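Local coordinates for protein sialidase B (Streptococcus pneumoniae serotype 4, PDB 4XJW) that cleaves terminal alpha-linked sialic acids from oligosaccharides, glycoproteins and glycolipids as a family 33 glycosidase, working as an intramolecular trans-sialidase, at residues L621-K632 with V646-I654; F110-Y119 with F129-I139. The protein carries 1 engineered substitution. One frame throughout, in Å; residues are numbered along the deposited sequence.

Contact 1: L621-K632 with V646-I654; sequences LPNHHIGVLFEK and VVQYIDLEI. With OPX ((1s,3R,4S)-1-[(cyclohexylamino)methyl]-3,4-dihydroxycyclopentanesulfonic acid), chain B.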
loop_
_atom_site.group_PDB
_atom_site.type_symbol
_atom_site.label_atom_id
_atom_site.label_comp_id
_atom_site.label_asym_id
_atom_site.label_seq_id
_atom_site.Cartn_x
_atom_site.Cartn_y
_atom_site.Cartn_z
ATOM N N LEU A 621 9.147 4.544 -17.775
ATOM C CA LEU A 621 8.126 4.290 -18.780
ATOM C C LEU A 621 8.803 4.265 -20.148
ATOM O O LEU A 621 9.910 4.813 -20.318
ATOM C CB LEU A 621 7.031 5.357 -18.699
ATOM C CG LEU A 621 6.488 5.498 -17.269
ATOM C CD1 LEU A 621 5.620 6.723 -17.115
ATOM C CD2 LEU A 621 5.730 4.247 -16.848
ATOM N N PRO A 622 8.174 3.600 -21.125
ATOM C CA PRO A 622 8.809 3.504 -22.444
ATOM C C PRO A 622 9.087 4.856 -23.094
ATOM O O PRO A 622 9.965 4.926 -23.955
ATOM C CB PRO A 622 7.780 2.731 -23.271
ATOM C CG PRO A 622 7.034 1.916 -22.270
ATOM C CD PRO A 622 6.940 2.794 -21.046
ATOM N N ASN A 623 8.374 5.900 -22.694
ATOM C CA ASN A 623 8.622 7.237 -23.223
ATOM C C ASN A 623 9.691 8.016 -22.458
ATOM O O ASN A 623 9.861 9.216 -22.667
ATOM C CB ASN A 623 7.321 8.033 -23.276
ATOM C CG ASN A 623 6.718 8.253 -21.906
ATOM O OD1 ASN A 623 7.304 7.858 -20.894
ATOM N ND2 ASN A 623 5.545 8.883 -21.861
ATOM N N HIS A 624 10.371 7.317 -21.547
ATOM C CA HIS A 624 11.458 7.860 -20.721
ATOM C C HIS A 624 11.006 8.779 -19.596
ATOM O O HIS A 624 11.838 9.389 -18.926
ATOM C CB HIS A 624 12.550 8.524 -21.574
ATOM C CG HIS A 624 13.072 7.637 -22.661
ATOM N ND1 HIS A 624 13.624 6.398 -22.404
ATOM C CD2 HIS A 624 13.119 7.799 -24.002
ATOM C CE1 HIS A 624 13.984 5.836 -23.543
ATOM N NE2 HIS A 624 13.700 6.669 -24.530
ATOM N N HIS A 625 9.697 8.889 -19.393
ATOM C CA HIS A 625 9.201 9.429 -18.124
ATOM C C HIS A 625 9.445 8.412 -17.026
ATOM O O HIS A 625 9.828 7.263 -17.297
ATOM C CB HIS A 625 7.707 9.720 -18.186
ATOM C CG HIS A 625 7.344 10.835 -19.110
ATOM N ND1 HIS A 625 6.343 11.738 -18.817
ATOM C CD2 HIS A 625 7.811 11.169 -20.334
ATOM C CE1 HIS A 625 6.223 12.593 -19.817
ATOM N NE2 HIS A 625 7.114 12.280 -20.745
ATOM N N ILE A 626 9.220 8.843 -15.786
ATOM C CA ILE A 626 9.323 7.977 -14.624
ATOM C C ILE A 626 7.941 7.838 -14.005
ATOM O O ILE A 626 7.272 8.838 -13.742
ATOM C CB ILE A 626 10.260 8.582 -13.577
ATOM C CG1 ILE A 626 11.651 8.856 -14.159
ATOM C CG2 ILE A 626 10.347 7.661 -12.366
ATOM C CD1 ILE A 626 12.394 7.631 -14.664
ATOM N N GLY A 627 7.493 6.603 -13.816
ATOM C CA GLY A 627 6.266 6.352 -13.079
ATOM C C GLY A 627 6.583 5.946 -11.651
ATOM O O GLY A 627 7.515 5.167 -11.416
ATOM N N VAL A 628 5.821 6.493 -10.703
ATOM C CA VAL A 628 5.999 6.200 -9.277
ATOM C C VAL A 628 4.639 5.788 -8.718
ATOM O O VAL A 628 3.663 6.520 -8.848
ATOM C CB VAL A 628 6.546 7.417 -8.496
ATOM C CG1 VAL A 628 6.871 7.028 -7.064
ATOM C CG2 VAL A 628 7.786 7.995 -9.171
ATOM N N LEU A 629 4.571 4.590 -8.149
ATOM C CA LEU A 629 3.387 4.120 -7.446
ATOM C C LEU A 629 3.810 3.938 -5.994
ATOM O O LEU A 629 4.711 3.157 -5.697
ATOM C CB LEU A 629 2.899 2.797 -8.034
ATOM C CG LEU A 629 1.639 2.205 -7.415
ATOM C CD1 LEU A 629 0.457 3.129 -7.654
ATOM C CD2 LEU A 629 1.374 0.820 -8.001
ATOM N N PHE A 630 3.179 4.676 -5.094
ATOM C CA PHE A 630 3.694 4.711 -3.727
ATOM C C PHE A 630 2.607 4.840 -2.675
ATOM O O PHE A 630 1.498 5.335 -2.948
ATOM C CB PHE A 630 4.687 5.867 -3.577
ATOM C CG PHE A 630 4.057 7.232 -3.693
ATOM C CD1 PHE A 630 3.803 7.796 -4.941
ATOM C CD2 PHE A 630 3.718 7.954 -2.551
ATOM C CE1 PHE A 630 3.213 9.062 -5.057
ATOM C CE2 PHE A 630 3.145 9.218 -2.660
ATOM C CZ PHE A 630 2.891 9.770 -3.901
ATOM N N GLU A 631 2.950 4.415 -1.458
ATOM C CA GLU A 631 2.083 4.564 -0.312
ATOM C C GLU A 631 2.195 5.994 0.199
ATOM O O GLU A 631 3.190 6.355 0.821
ATOM C CB GLU A 631 2.510 3.559 0.769
ATOM C CG GLU A 631 2.256 2.090 0.374
ATOM C CD GLU A 631 2.826 1.094 1.370
ATOM O OE1 GLU A 631 3.668 1.477 2.222
ATOM O OE2 GLU A 631 2.394 -0.081 1.329
ATOM N N LYS A 632 1.185 6.815 -0.062
ATOM C CA LYS A 632 1.197 8.206 0.390
ATOM C C LYS A 632 0.653 8.330 1.818
ATOM O O LYS A 632 -0.345 9.007 2.083
ATOM C CB LYS A 632 0.431 9.131 -0.566
ATOM C CG LYS A 632 0.770 10.607 -0.346
ATOM C CD LYS A 632 -0.028 11.540 -1.228
ATOM C CE LYS A 632 0.360 12.985 -0.955
ATOM N NZ LYS A 632 1.689 13.298 -1.534
ATOM N N VAL A 646 -4.755 5.400 -0.559
ATOM C CA VAL A 646 -3.510 6.125 -0.303
ATOM C C VAL A 646 -2.339 5.643 -1.167
ATOM O O VAL A 646 -1.312 6.312 -1.227
ATOM C CB VAL A 646 -3.130 6.092 1.185
ATOM C CG1 VAL A 646 -4.099 6.963 1.992
ATOM C CG2 VAL A 646 -3.116 4.638 1.704
ATOM N N VAL A 647 -2.500 4.496 -1.840
ATOM C CA VAL A 647 -1.505 4.047 -2.823
ATOM C C VAL A 647 -1.864 4.748 -4.134
ATOM O O VAL A 647 -2.940 4.535 -4.699
ATOM C CB VAL A 647 -1.499 2.521 -3.014
ATOM C CG1 VAL A 647 -0.493 2.110 -4.106
ATOM C CG2 VAL A 647 -1.144 1.815 -1.693
ATOM N N GLN A 648 -0.971 5.628 -4.569
ATOM C CA GLN A 648 -1.232 6.546 -5.675
ATOM C C GLN A 648 -0.097 6.550 -6.682
ATOM O O GLN A 648 1.044 6.234 -6.354
ATOM C CB GLN A 648 -1.436 7.956 -5.111
ATOM C CG GLN A 648 -2.622 8.047 -4.165
ATOM C CD GLN A 648 -2.835 9.418 -3.579
ATOM O OE1 GLN A 648 -2.056 10.342 -3.805
ATOM N NE2 GLN A 648 -3.911 9.555 -2.791
ATOM N N TYR A 649 -0.436 6.900 -7.923
ATOM C CA TYR A 649 0.495 6.865 -9.053
ATOM C C TYR A 649 0.720 8.271 -9.614
ATOM O O TYR A 649 -0.241 9.014 -9.882
ATOM C CB TYR A 649 -0.069 5.964 -10.163
ATOM C CG TYR A 649 0.778 5.951 -11.431
ATOM C CD1 TYR A 649 1.922 5.175 -11.500
ATOM C CD2 TYR A 649 0.434 6.724 -12.544
ATOM C CE1 TYR A 649 2.710 5.156 -12.651
ATOM C CE2 TYR A 649 1.223 6.713 -13.706
ATOM C CZ TYR A 649 2.360 5.922 -13.741
ATOM O OH TYR A 649 3.168 5.889 -14.861
ATOM N N ILE A 650 1.987 8.627 -9.813
ATOM C CA ILE A 650 2.325 9.888 -10.473
ATOM C C ILE A 650 3.290 9.653 -11.636
ATOM O O ILE A 650 3.989 8.638 -11.681
ATOM C CB ILE A 650 2.928 10.919 -9.503
ATOM C CG1 ILE A 650 4.208 10.372 -8.859
ATOM C CG2 ILE A 650 1.908 11.325 -8.428
ATOM C CD1 ILE A 650 4.987 11.396 -8.055
ATOM N N ASP A 651 3.329 10.618 -12.554
ATOM C CA ASP A 651 4.227 10.598 -13.701
ATOM C C ASP A 651 5.192 11.779 -13.584
ATOM O O ASP A 651 4.755 12.919 -13.414
ATOM C CB ASP A 651 3.401 10.717 -14.994
ATOM C CG ASP A 651 4.259 10.731 -16.251
ATOM O OD1 ASP A 651 4.831 11.797 -16.577
ATOM O OD2 ASP A 651 4.337 9.681 -16.921
ATOM N N LEU A 652 6.491 11.507 -13.661
ATOM C CA LEU A 652 7.495 12.561 -13.585
ATOM C C LEU A 652 8.421 12.524 -14.794
ATOM O O LEU A 652 8.622 11.471 -15.412
ATOM C CB LEU A 652 8.311 12.429 -12.305
ATOM C CG LEU A 652 7.542 12.642 -10.997
ATOM C CD1 LEU A 652 8.383 12.191 -9.805
ATOM C CD2 LEU A 652 7.138 14.092 -10.864
ATOM N N GLU A 653 8.982 13.682 -15.134
ATOM C CA GLU A 653 10.006 13.775 -16.171
ATOM C C GLU A 653 11.361 14.080 -15.537
ATOM O O GLU A 653 11.422 14.645 -14.446
ATOM C CB GLU A 653 9.640 14.861 -17.177
ATOM C CG GLU A 653 8.356 14.583 -17.923
ATOM C CD GLU A 653 8.075 15.610 -18.998
ATOM O OE1 GLU A 653 8.664 15.499 -20.094
ATOM O OE2 GLU A 653 7.269 16.527 -18.734
ATOM N N ILE A 654 12.447 13.723 -16.220
ATOM C CA ILE A 654 13.778 13.936 -15.652
ATOM C C ILE A 654 14.021 15.405 -15.338
ATOM O O ILE A 654 14.589 15.741 -14.298
ATOM C CB ILE A 654 14.893 13.388 -16.562
ATOM C CG1 ILE A 654 14.771 11.877 -16.661
ATOM C CG2 ILE A 654 16.260 13.756 -16.016
ATOM C CD1 ILE A 654 14.822 11.179 -15.308
HETATM C CAF OPX B . 12.866 2.321 -21.567
HETATM C CAG OPX B . 13.617 1.219 -22.255
HETATM C CAH OPX B . 11.869 1.751 -20.610
HETATM C CAI OPX B . 14.281 0.319 -21.256
HETATM C CAJ OPX B . 12.503 0.831 -19.605
HETATM C CAK OPX B . 13.123 -1.927 -18.549
HETATM C CAL OPX B . 14.087 -1.748 -16.185
HETATM C CAM OPX B . 12.551 -3.525 -16.665
HETATM C CAO OPX B . 13.472 -2.258 -14.933
HETATM C CAP OPX B . 12.192 -2.837 -15.358
HETATM C CAQ OPX B . 13.290 -0.257 -20.293
HETATM C CAR OPX B . 13.649 -2.671 -17.283
HETATM N NAN OPX B . 14.037 -1.067 -19.316
HETATM O OAA OPX B . 16.069 -2.833 -18.361
HETATM O OAB OPX B . 15.568 -4.344 -16.526
HETATM O OAC OPX B . 13.308 -1.252 -13.996
HETATM O OAD OPX B . 11.235 -1.891 -15.605
HETATM O OAE OPX B . 14.576 -4.731 -18.678
HETATM S SAS OPX B . 15.043 -3.702 -17.742
HETATM O O HOH W 1 3.929 9.094 -19.467
HETATM O O HOH W 2 11.677 12.230 -18.665
#
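Ile626 to Glu631 pairs antiparallel with Val647 to Leu652, the short axes 4.6 Å apart, and Ile626–Leu652, Val628–Ile650 and Phe630–Gln648 are the hydrogen-bonded pairs. At one end His625 reaches over to Asp651. Its ND1 donates to Asp651 OD1 at 2.7 Å, almost straight at 178°, and the oxygen lies in the ring plane and offers its syn lone pair. This bond fixes the ring's rotation. Glu653 CG packs over one ring face, 3.7 Å from the centroid, while Asn623 ND2 lies over the other. The second carboxylate oxygen, Asp651 OD2, is 3.2 Å from Leu621 CD1 and takes a water that also accepts from Asn623 ND2.

Farther along, Tyr649 has CG anti to its backbone N (chi1 175°), which carries the ring alongside its partner strand until OH sits 3.6 Å from Gly627 CA and against Leu621 CD1. Beyond Tyr649 on the same face, Leu629 CD1 touches Val647 CG1 at 3.8 Å; on the other face Val628 CB meets Ile650 CG1.

Glu631 forms a salt bridge with Arg207, which probably binds the substrate, and accepts from the backbone N of Tyr615, the likely nucleophile. Leu621 and Pro622 line the Optactin (OPX) pocket. With strand 616-620 alongside 626-631, the pair belongs to a blade of the sialidase beta-propeller.

Contact 2: F110-Y119 with F129-I139; sequences FVSDSKDKTY and FSETVDTFLPI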
loop_
_atom_site.group_PDB
_atom_site.type_symbol
_atom_site.label_atom_id
_atom_site.label_comp_id
_atom_site.label_asym_id
_atom_site.label_seq_id
_atom_site.Cartn_x
_atom_site.Cartn_y
_atom_site.Cartn_z
ATOM N N PHE A 110 -17.442 18.552 1.234
ATOM C CA PHE A 110 -17.978 18.071 2.498
ATOM C C PHE A 110 -19.491 18.087 2.428
ATOM O O PHE A 110 -20.087 19.117 2.118
ATOM C CB PHE A 110 -17.503 18.922 3.669
ATOM C CG PHE A 110 -18.088 18.493 4.987
ATOM C CD1 PHE A 110 -17.699 17.297 5.567
ATOM C CD2 PHE A 110 -19.041 19.278 5.628
ATOM C CE1 PHE A 110 -18.237 16.881 6.777
ATOM C CE2 PHE A 110 -19.587 18.877 6.838
ATOM C CZ PHE A 110 -19.179 17.675 7.416
ATOM N N VAL A 111 -20.101 16.935 2.678
ATOM C CA VAL A 111 -21.554 16.808 2.603
ATOM C C VAL A 111 -22.152 16.574 3.999
ATOM O O VAL A 111 -21.787 15.625 4.704
ATOM C CB VAL A 111 -21.958 15.675 1.638
ATOM C CG1 VAL A 111 -23.471 15.584 1.551
ATOM C CG2 VAL A 111 -21.359 15.925 0.251
ATOM N N SER A 112 -23.066 17.458 4.398
ATOM C CA SER A 112 -23.767 17.361 5.674
ATOM C C SER A 112 -25.235 17.030 5.384
ATOM O O SER A 112 -26.004 17.895 4.962
ATOM C CB SER A 112 -23.630 18.688 6.435
ATOM O OG SER A 112 -24.237 18.643 7.708
ATOM N N ASP A 113 -25.607 15.772 5.610
ATOM C CA ASP A 113 -26.861 15.220 5.104
ATOM C C ASP A 113 -27.836 14.932 6.241
ATOM O O ASP A 113 -27.703 13.932 6.951
ATOM C CB ASP A 113 -26.565 13.934 4.325
ATOM C CG ASP A 113 -27.777 13.389 3.587
ATOM O OD1 ASP A 113 -28.901 13.868 3.832
ATOM O OD2 ASP A 113 -27.591 12.468 2.768
ATOM N N SER A 114 -28.826 15.807 6.404
ATOM C CA SER A 114 -29.789 15.672 7.494
ATOM C C SER A 114 -30.712 14.455 7.379
ATOM O O SER A 114 -31.041 13.823 8.386
ATOM C CB SER A 114 -30.601 16.961 7.681
ATOM O OG SER A 114 -31.311 17.334 6.516
ATOM N N LYS A 115 -31.115 14.111 6.162
ATOM C CA LYS A 115 -32.028 12.981 5.996
ATOM C C LYS A 115 -31.370 11.632 6.303
ATOM O O LYS A 115 -32.010 10.752 6.875
ATOM C CB LYS A 115 -32.672 12.985 4.611
ATOM C CG LYS A 115 -33.713 14.083 4.430
ATOM C CD LYS A 115 -35.069 13.509 4.038
ATOM C CE LYS A 115 -35.860 14.489 3.167
ATOM N NZ LYS A 115 -37.205 13.969 2.780
ATOM N N ASP A 116 -30.098 11.471 5.939
ATOM C CA ASP A 116 -29.380 10.233 6.261
ATOM C C ASP A 116 -28.532 10.363 7.522
ATOM O O ASP A 116 -27.851 9.405 7.926
ATOM C CB ASP A 116 -28.512 9.752 5.095
ATOM C CG ASP A 116 -29.331 9.171 3.962
ATOM O OD1 ASP A 116 -30.570 9.079 4.115
ATOM O OD2 ASP A 116 -28.737 8.801 2.920
ATOM N N LYS A 117 -28.578 11.548 8.130
ATOM C CA LYS A 117 -27.845 11.844 9.361
ATOM C C LYS A 117 -26.376 11.512 9.224
ATOM O O LYS A 117 -25.765 10.967 10.149
ATOM C CB LYS A 117 -28.412 11.065 10.549
ATOM C CG LYS A 117 -29.869 11.348 10.849
ATOM C CD LYS A 117 -30.265 10.644 12.136
ATOM C CE LYS A 117 -31.530 11.222 12.721
ATOM N NZ LYS A 117 -31.752 10.718 14.108
ATOM N N THR A 118 -25.806 11.856 8.078
ATOM C CA THR A 118 -24.444 11.454 7.769
ATOM C C THR A 118 -23.583 12.643 7.355
ATOM O O THR A 118 -24.061 13.561 6.682
ATOM C CB THR A 118 -24.453 10.384 6.666
ATOM O OG1 THR A 118 -25.124 9.214 7.162
ATOM C CG2 THR A 118 -23.038 10.005 6.248
ATOM N N TYR A 119 -22.325 12.624 7.783
ATOM C CA TYR A 119 -21.345 13.612 7.375
ATOM C C TYR A 119 -20.306 12.876 6.547
ATOM O O TYR A 119 -19.738 11.879 6.999
ATOM C CB TYR A 119 -20.666 14.235 8.593
ATOM C CG TYR A 119 -21.590 14.904 9.592
ATOM C CD1 TYR A 119 -22.092 16.182 9.362
ATOM C CD2 TYR A 119 -21.928 14.269 10.772
ATOM C CE1 TYR A 119 -22.928 16.805 10.281
ATOM C CE2 TYR A 119 -22.749 14.890 11.714
ATOM C CZ TYR A 119 -23.250 16.151 11.454
ATOM O OH TYR A 119 -24.066 16.764 12.383
ATOM N N PHE A 129 -13.846 10.017 4.841
ATOM C CA PHE A 129 -14.703 9.510 5.918
ATOM C C PHE A 129 -16.177 9.702 5.616
ATOM O O PHE A 129 -16.563 10.576 4.831
ATOM C CB PHE A 129 -14.323 10.040 7.323
ATOM C CG PHE A 129 -14.432 11.541 7.495
ATOM C CD1 PHE A 129 -15.666 12.161 7.677
ATOM C CD2 PHE A 129 -13.277 12.322 7.508
ATOM C CE1 PHE A 129 -15.752 13.548 7.858
ATOM C CE2 PHE A 129 -13.348 13.703 7.693
ATOM C CZ PHE A 129 -14.580 14.312 7.872
ATOM N N SER A 130 -16.990 8.844 6.212
ATOM C CA SER A 130 -18.435 8.961 6.108
ATOM C C SER A 130 -18.999 8.475 7.427
ATOM O O SER A 130 -18.899 7.295 7.759
ATOM C CB SER A 130 -18.973 8.143 4.936
ATOM O OG SER A 130 -20.314 8.504 4.644
ATOM N N GLU A 131 -19.562 9.394 8.201
ATOM C CA GLU A 131 -19.974 9.078 9.560
ATOM C C GLU A 131 -21.456 9.343 9.764
ATOM O O GLU A 131 -21.920 10.472 9.587
ATOM C CB GLU A 131 -19.167 9.923 10.546
ATOM C CG GLU A 131 -17.662 9.742 10.441
ATOM C CD GLU A 131 -17.153 8.527 11.198
ATOM O OE1 GLU A 131 -17.983 7.807 11.789
ATOM O OE2 GLU A 131 -15.923 8.300 11.203
ATOM N N THR A 132 -22.191 8.295 10.126
ATOM C CA THR A 132 -23.600 8.419 10.487
ATOM C C THR A 132 -23.760 8.540 12.005
ATOM O O THR A 132 -23.100 7.829 12.754
ATOM C CB THR A 132 -24.400 7.198 9.987
ATOM O OG1 THR A 132 -24.148 7.010 8.591
ATOM C CG2 THR A 132 -25.893 7.398 10.214
ATOM N N VAL A 133 -24.628 9.443 12.455
ATOM C CA VAL A 133 -24.816 9.681 13.885
ATOM C C VAL A 133 -26.280 9.503 14.281
ATOM O O VAL A 133 -27.174 9.623 13.443
ATOM C CB VAL A 133 -24.343 11.097 14.298
ATOM C CG1 VAL A 133 -22.834 11.248 14.136
ATOM C CG2 VAL A 133 -25.071 12.164 13.491
ATOM N N ASP A 134 -26.516 9.224 15.561
ATOM C CA ASP A 134 -27.876 9.081 16.079
ATOM C C ASP A 134 -28.594 10.424 16.196
ATOM O O ASP A 134 -29.785 10.537 15.906
ATOM C CB ASP A 134 -27.853 8.412 17.455
ATOM C CG ASP A 134 -27.414 6.967 17.398
ATOM O OD1 ASP A 134 -27.815 6.258 16.454
ATOM O OD2 ASP A 134 -26.669 6.545 18.308
ATOM N N THR A 135 -27.865 11.438 16.638
ATOM C CA THR A 135 -28.434 12.771 16.755
ATOM C C THR A 135 -27.697 13.708 15.813
ATOM O O THR A 135 -26.540 14.065 16.043
ATOM C CB THR A 135 -28.357 13.296 18.186
ATOM O OG1 THR A 135 -28.962 12.343 19.068
ATOM C CG2 THR A 135 -29.085 14.634 18.307
ATOM N N PHE A 136 -28.369 14.097 14.739
ATOM C CA PHE A 136 -27.737 14.919 13.722
ATOM C C PHE A 136 -27.701 16.384 14.138
ATOM O O PHE A 136 -28.643 16.886 14.749
ATOM C CB PHE A 136 -28.486 14.773 12.405
ATOM C CG PHE A 136 -27.825 15.470 11.247
ATOM C CD1 PHE A 136 -26.702 14.914 10.642
ATOM C CD2 PHE A 136 -28.329 16.673 10.760
ATOM C CE1 PHE A 136 -26.089 15.544 9.576
ATOM C CE2 PHE A 136 -27.721 17.314 9.687
ATOM C CZ PHE A 136 -26.598 16.749 9.091
ATOM N N LEU A 137 -26.599 17.053 13.808
ATOM C CA LEU A 137 -26.451 18.481 14.031
ATOM C C LEU A 137 -26.220 19.176 12.697
ATOM O O LEU A 137 -25.110 19.142 12.155
ATOM C CB LEU A 137 -25.286 18.771 14.981
ATOM C CG LEU A 137 -24.949 20.243 15.254
ATOM C CD1 LEU A 137 -26.203 21.028 15.643
ATOM C CD2 LEU A 137 -23.876 20.373 16.323
ATOM N N PRO A 138 -27.273 19.800 12.152
ATOM C CA PRO A 138 -27.134 20.599 10.932
ATOM C C PRO A 138 -26.148 21.732 11.180
ATOM O O PRO A 138 -26.212 22.361 12.241
ATOM C CB PRO A 138 -28.544 21.158 10.726
ATOM C CG PRO A 138 -29.451 20.212 11.462
ATOM C CD PRO A 138 -28.662 19.774 12.655
ATOM N N ILE A 139 -25.238 21.986 10.246
ATOM C CA ILE A 139 -24.240 23.025 10.469
ATOM C C ILE A 139 -24.898 24.404 10.528
ATOM O O ILE A 139 -24.382 25.320 11.161
ATOM C CB ILE A 139 -23.090 23.006 9.419
ATOM C CG1 ILE A 139 -23.617 23.341 8.025
ATOM C CG2 ILE A 139 -22.376 21.666 9.417
ATOM C CD1 ILE A 139 -22.524 23.473 6.970
HETATM O O HOH W 3 -26.016 20.663 7.603
HETATM O O HOH W 4 -31.207 13.693 14.641
#
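The Phe136 ring is sandwiched: Ser114 CA sits over one face, 3.7 Å from the centroid in a CH-pi contact, and Tyr119 OH lies over the opposite face. The Tyr119 and Phe136 planes are only 17° apart but offset, so that just the CE1 corner of Phe136 covers the tyrosine, 3.5 Å from Tyr119 CZ. At the Tyr119 edge, in plane, is Leu137 O, which accepts from Tyr119 OH at 2.6 Å. That bond is bent at the acceptor, with OH above the carbonyl plane. Phe136 reaches this slot because its CG stands anti to the backbone N (chi1 -174°), and its CZ ends 3.3 Å from Ser112 OG.

Lys117, exposed and extended beyond CG, runs past Phe136 CB to place NZ 2.7 Å from Asp134 O. Next to it, Thr118 OG1 and Thr132 OG1 lie 2.8 Å apart in a hydrogen bond. Backbone bonds continue the pairing: Tyr119 and Glu131 exchange two, and Val133 N donates to Lys117 O. A G1 beta bulge, with Lys117 and Thr118 together opposite Asp113, marks where the chain turns back.

The contact thus joins strand 102-113 and the hairpin 118-123/126-132 to the loop that follows. Beneath, Tyr119 and Leu137 pack on Ile78 of strand 74-80, and Val133 and Phe129 on strand 85-91, from the second sheet of the N-terminal concanavalin-like domain.

How the contacts relate
Contact 1 and contact 2 share no strand and do not touch: their centres lie 37 Å apart, with nearest atoms about 11 Å. Contact 1 is mostly buried, its centre about 15 Å from the centre of the chain, in the propeller that carries the probable catalytic residues; contact 2 is partly buried, in the N-terminal domain and away from the active site and the ligand pocket. Both rest on antiparallel pairing, but contact 1 has a long continuous ladder, whereas contact 2 has a short one that gives way to a loop folded over an aromatic pair. Charge also differs: a histidine–carboxylate bond marks contact 1, while in contact 2 a lysine reaches a backbone carbonyl near solvent.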